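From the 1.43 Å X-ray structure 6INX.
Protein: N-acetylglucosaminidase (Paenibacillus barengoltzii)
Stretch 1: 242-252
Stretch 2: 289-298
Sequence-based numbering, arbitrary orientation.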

# COMPACT_ATOMS: atom_id res chain seq x y z
N LYS A 242 7.57 7.32 15.68
CA LYS A 242 8.39 8.24 16.44
C LYS A 242 8.97 9.35 15.57
O LYS A 242 9.18 9.17 14.37
CB LYS A 242 9.54 7.49 17.12
CG LYS A 242 9.06 6.38 18.05
CD LYS A 242 10.25 5.61 18.62
CE LYS A 242 9.77 4.52 19.57
NZ LYS A 242 10.90 3.71 20.13
N ASP A 243 9.22 10.50 16.20
CA ASP A 243 9.94 11.60 15.57
C ASP A 243 9.24 12.09 14.31
O ASP A 243 9.85 12.25 13.25
CB ASP A 243 11.40 11.23 15.34
CG ASP A 243 12.10 10.85 16.62
OD1 ASP A 243 12.01 11.63 17.60
OD2 ASP A 243 12.70 9.76 16.67
N VAL A 244 7.94 12.35 14.43
CA VAL A 244 7.17 12.79 13.28
C VAL A 244 6.96 14.30 13.34
O VAL A 244 6.83 14.87 14.44
CB VAL A 244 5.85 12.02 13.13
CG1 VAL A 244 6.06 10.53 13.36
CG2 VAL A 244 4.83 12.53 14.06
N PRO A 245 6.95 14.98 12.20
CA PRO A 245 6.76 16.43 12.20
C PRO A 245 5.45 16.84 12.85
O PRO A 245 4.42 16.16 12.72
CB PRO A 245 6.76 16.78 10.71
CG PRO A 245 7.55 15.69 10.07
CD PRO A 245 7.27 14.45 10.87
N ASN A 246 5.47 17.99 13.53
CA ASN A 246 4.29 18.52 14.20
C ASN A 246 3.42 19.26 13.19
O ASN A 246 3.30 20.49 13.18
CB ASN A 246 4.72 19.41 15.36
CG ASN A 246 3.56 19.81 16.26
OD1 ASN A 246 2.44 19.34 16.11
ND2 ASN A 246 3.84 20.70 17.20
N VAL A 247 2.80 18.48 12.31
CA VAL A 247 1.95 18.98 11.24
C VAL A 247 0.72 18.08 11.19
O VAL A 247 0.84 16.85 11.31
CB VAL A 247 2.70 18.93 9.89
CG1 VAL A 247 1.78 19.36 8.75
CG2 VAL A 247 3.96 19.78 9.94
N ASN A 248 -0.46 18.67 11.02
CA ASN A 248 -1.70 17.89 10.87
C ASN A 248 -1.94 16.95 12.05
O ASN A 248 -2.49 15.86 11.88
CB ASN A 248 -1.72 17.11 9.55
CG ASN A 248 -3.11 16.64 9.15
OD1 ASN A 248 -4.10 17.36 9.32
ND2 ASN A 248 -3.19 15.42 8.63
N ARG A 249 -1.52 17.37 13.25
CA ARG A 249 -1.69 16.56 14.47
C ARG A 249 -0.99 15.21 14.35
O ARG A 249 -1.42 14.23 14.97
CB ARG A 249 -3.16 16.40 14.88
CG ARG A 249 -3.90 17.71 15.09
CD ARG A 249 -5.39 17.47 15.16
NE ARG A 249 -6.13 18.68 14.82
CZ ARG A 249 -6.45 19.02 13.57
NH1 ARG A 249 -6.11 18.24 12.56
NH2 ARG A 249 -7.12 20.14 13.35
N GLY A 250 0.09 15.16 13.58
CA GLY A 250 0.87 13.94 13.42
C GLY A 250 0.33 12.96 12.39
O GLY A 250 0.99 11.95 12.14
N LEU A 251 -0.84 13.22 11.81
CA LEU A 251 -1.52 12.26 10.95
C LEU A 251 -1.04 12.41 9.51
O LEU A 251 -1.00 13.52 8.97
CB LEU A 251 -3.03 12.48 11.04
CG LEU A 251 -3.94 11.51 10.28
CD1 LEU A 251 -3.83 10.11 10.85
CD2 LEU A 251 -5.38 11.98 10.35
N TYR A 252 -0.64 11.29 8.91
CA TYR A 252 -0.16 11.26 7.52
C TYR A 252 1.16 12.02 7.37
O TYR A 252 1.38 12.74 6.39
CB TYR A 252 -1.22 11.67 6.49
CG TYR A 252 -2.53 10.97 6.72
CD1 TYR A 252 -2.56 9.64 7.11
CD2 TYR A 252 -3.74 11.64 6.61
CE1 TYR A 252 -3.74 8.99 7.36
CE2 TYR A 252 -4.93 10.99 6.86
CZ TYR A 252 -4.92 9.66 7.24
OH TYR A 252 -6.10 8.99 7.51
N PRO A 289 -9.71 6.92 16.97
CA PRO A 289 -8.97 7.84 17.83
C PRO A 289 -7.47 7.74 17.60
O PRO A 289 -6.94 6.71 17.18
CB PRO A 289 -9.32 7.32 19.23
CG PRO A 289 -9.29 5.81 19.04
CD PRO A 289 -9.93 5.62 17.64
N TYR A 290 -6.77 8.83 17.91
CA TYR A 290 -5.32 8.85 17.83
C TYR A 290 -4.77 9.84 18.84
O TYR A 290 -5.47 10.77 19.26
CB TYR A 290 -4.81 9.13 16.41
CG TYR A 290 -5.22 10.45 15.78
CD1 TYR A 290 -6.50 10.62 15.25
CD2 TYR A 290 -4.32 11.49 15.65
CE1 TYR A 290 -6.87 11.81 14.65
CE2 TYR A 290 -4.68 12.69 15.04
CZ TYR A 290 -5.96 12.84 14.54
OH TYR A 290 -6.31 14.04 13.94
N LEU A 291 -3.51 9.63 19.24
CA LEU A 291 -2.83 10.49 20.20
C LEU A 291 -1.62 11.13 19.54
O LEU A 291 -0.93 10.49 18.74
CB LEU A 291 -2.33 9.68 21.40
CG LEU A 291 -3.34 8.79 22.10
CD1 LEU A 291 -2.69 8.15 23.33
CD2 LEU A 291 -4.57 9.59 22.51
N PHE A 292 -1.35 12.38 19.90
CA PHE A 292 -0.16 13.05 19.41
C PHE A 292 0.28 14.05 20.46
O PHE A 292 -0.55 14.76 21.04
CB PHE A 292 -0.45 13.79 18.10
CG PHE A 292 0.78 14.24 17.37
CD1 PHE A 292 1.80 13.35 17.09
CD2 PHE A 292 0.91 15.56 16.94
CE1 PHE A 292 2.94 13.76 16.41
CE2 PHE A 292 2.05 15.97 16.24
CZ PHE A 292 3.05 15.06 15.98
N ASP A 293 1.60 14.12 20.70
CA ASP A 293 2.17 15.07 21.64
C ASP A 293 3.07 16.09 20.96
O ASP A 293 3.80 16.82 21.64
CB ASP A 293 2.97 14.34 22.73
CG ASP A 293 4.30 13.80 22.22
OD1 ASP A 293 4.45 13.59 20.99
OD2 ASP A 293 5.21 13.56 23.03
N GLY A 294 3.06 16.13 19.63
CA GLY A 294 3.95 16.98 18.87
C GLY A 294 5.09 16.24 18.20
O GLY A 294 5.76 16.83 17.34
N GLN A 295 5.31 14.96 18.54
CA GLN A 295 6.47 14.22 18.07
C GLN A 295 6.16 12.73 17.92
O GLN A 295 6.67 12.08 16.99
CB GLN A 295 7.60 14.42 19.09
CG GLN A 295 8.95 13.90 18.70
CD GLN A 295 9.93 13.93 19.86
OE1 GLN A 295 9.53 13.90 21.03
NE2 GLN A 295 11.22 13.98 19.55
N THR A 296 5.34 12.17 18.80
CA THR A 296 5.03 10.74 18.82
C THR A 296 3.56 10.55 18.50
O THR A 296 2.70 11.13 19.17
CB THR A 296 5.36 10.15 20.20
OG1 THR A 296 6.76 10.34 20.49
CG2 THR A 296 5.05 8.65 20.24
N PHE A 297 3.27 9.74 17.48
CA PHE A 297 1.91 9.50 17.01
C PHE A 297 1.50 8.08 17.37
O PHE A 297 2.24 7.13 17.08
CB PHE A 297 1.86 9.67 15.48
CG PHE A 297 0.52 9.37 14.88
CD1 PHE A 297 0.18 8.07 14.51
CD2 PHE A 297 -0.39 10.38 14.66
CE1 PHE A 297 -1.06 7.79 13.96
CE2 PHE A 297 -1.61 10.10 14.11
CZ PHE A 297 -1.95 8.82 13.76
N ILE A 298 0.30 7.93 17.94
CA ILE A 298 -0.20 6.64 18.43
C ILE A 298 -1.60 6.40 17.88
O ILE A 298 -2.49 7.23 18.06
CB ILE A 298 -0.22 6.61 19.97
CG1 ILE A 298 1.20 6.71 20.52
CG2 ILE A 298 -0.92 5.35 20.47
CD1 ILE A 298 1.32 6.90 22.04
O HOH W 1 8.16 16.95 15.73
O HOH W 2 -5.33 15.61 11.99

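Residues 242-252 form an irregular segment that packs against a hairpin, residues 289-298. Together they bury 631 Å² of surface. Most of the contact is aromatic packing, supported by a backbone hydrogen bond and two bridging waters.

In the backbone hydrogen bond, Val244 N donates to Gln295 O at 2.9 Å, and the N-H...O angle of 178° is almost straight. Asp243 N lies 3.1 Å from the same Gln295 O. The side chains of these neighbours also approach, with Asp243 OD1 3.2 Å from Gln295 NE2. Asp293 steadies the turn from within the hairpin: Asp293 OD1 accepts from Gln295 N at 2.9 Å and from Thr296 N at 2.8 Å.

Three aromatic side chains, Tyr290, Phe292 and Phe297, point toward the first stretch. All three are buried. Phe292 is in its t rotamer and meets the most neighbours. Gly250 CA sits over the face of the Phe292 ring, 3.5 Å from the centroid and 9° off the normal, a CH-pi contact. Asn246 OD1 approaches the edge of the same ring, 3.4 Å from Phe292 CE2. Val244 adds an apolar contact, with Val244 CG2 3.3 Å from Phe292 CE1.

Phe297 packs beside Phe292. Phe297 CD2 is 3.3 Å from Gly250 O, and Phe297 CZ is 3.7 Å from Leu251 CD1. Leu251 also reaches Tyr290, with Leu251 CD2 4.3 Å from Tyr290 CZ. The branched, apolar side chains of Val244 and Leu251 suit these buried places. Arg249 O lies at the edge of the Tyr290 ring, 3.6 Å from Tyr290 CE2.

Glycine suits position 250 for two reasons. Its phi is positive, at 83°. A CB on Gly250 would point toward the hairpin and, placed ideally, come 2.5 Å from Phe292 CD1, a clash. Its absence lets the backbone lie close over the ring. Gly294 fits for a local reason: at its backbone angles, a CB would be jammed against the preceding carbonyl oxygen.

Two waters complete the contact. Water 1 donates to Val244 O at 2.8 Å and to Gly294 O at 2.9 Å. These two acceptors cannot bond to each other, so the water joins them. Water 2 donates to Asn248 O at 2.9 Å, accepts from Arg249 NH1 at 2.8 Å, and hydrogen-bonds to Tyr290 OH at 2.7 Å. It thus ties the tyrosine hydroxyl to the polar, exposed side of the first stretch.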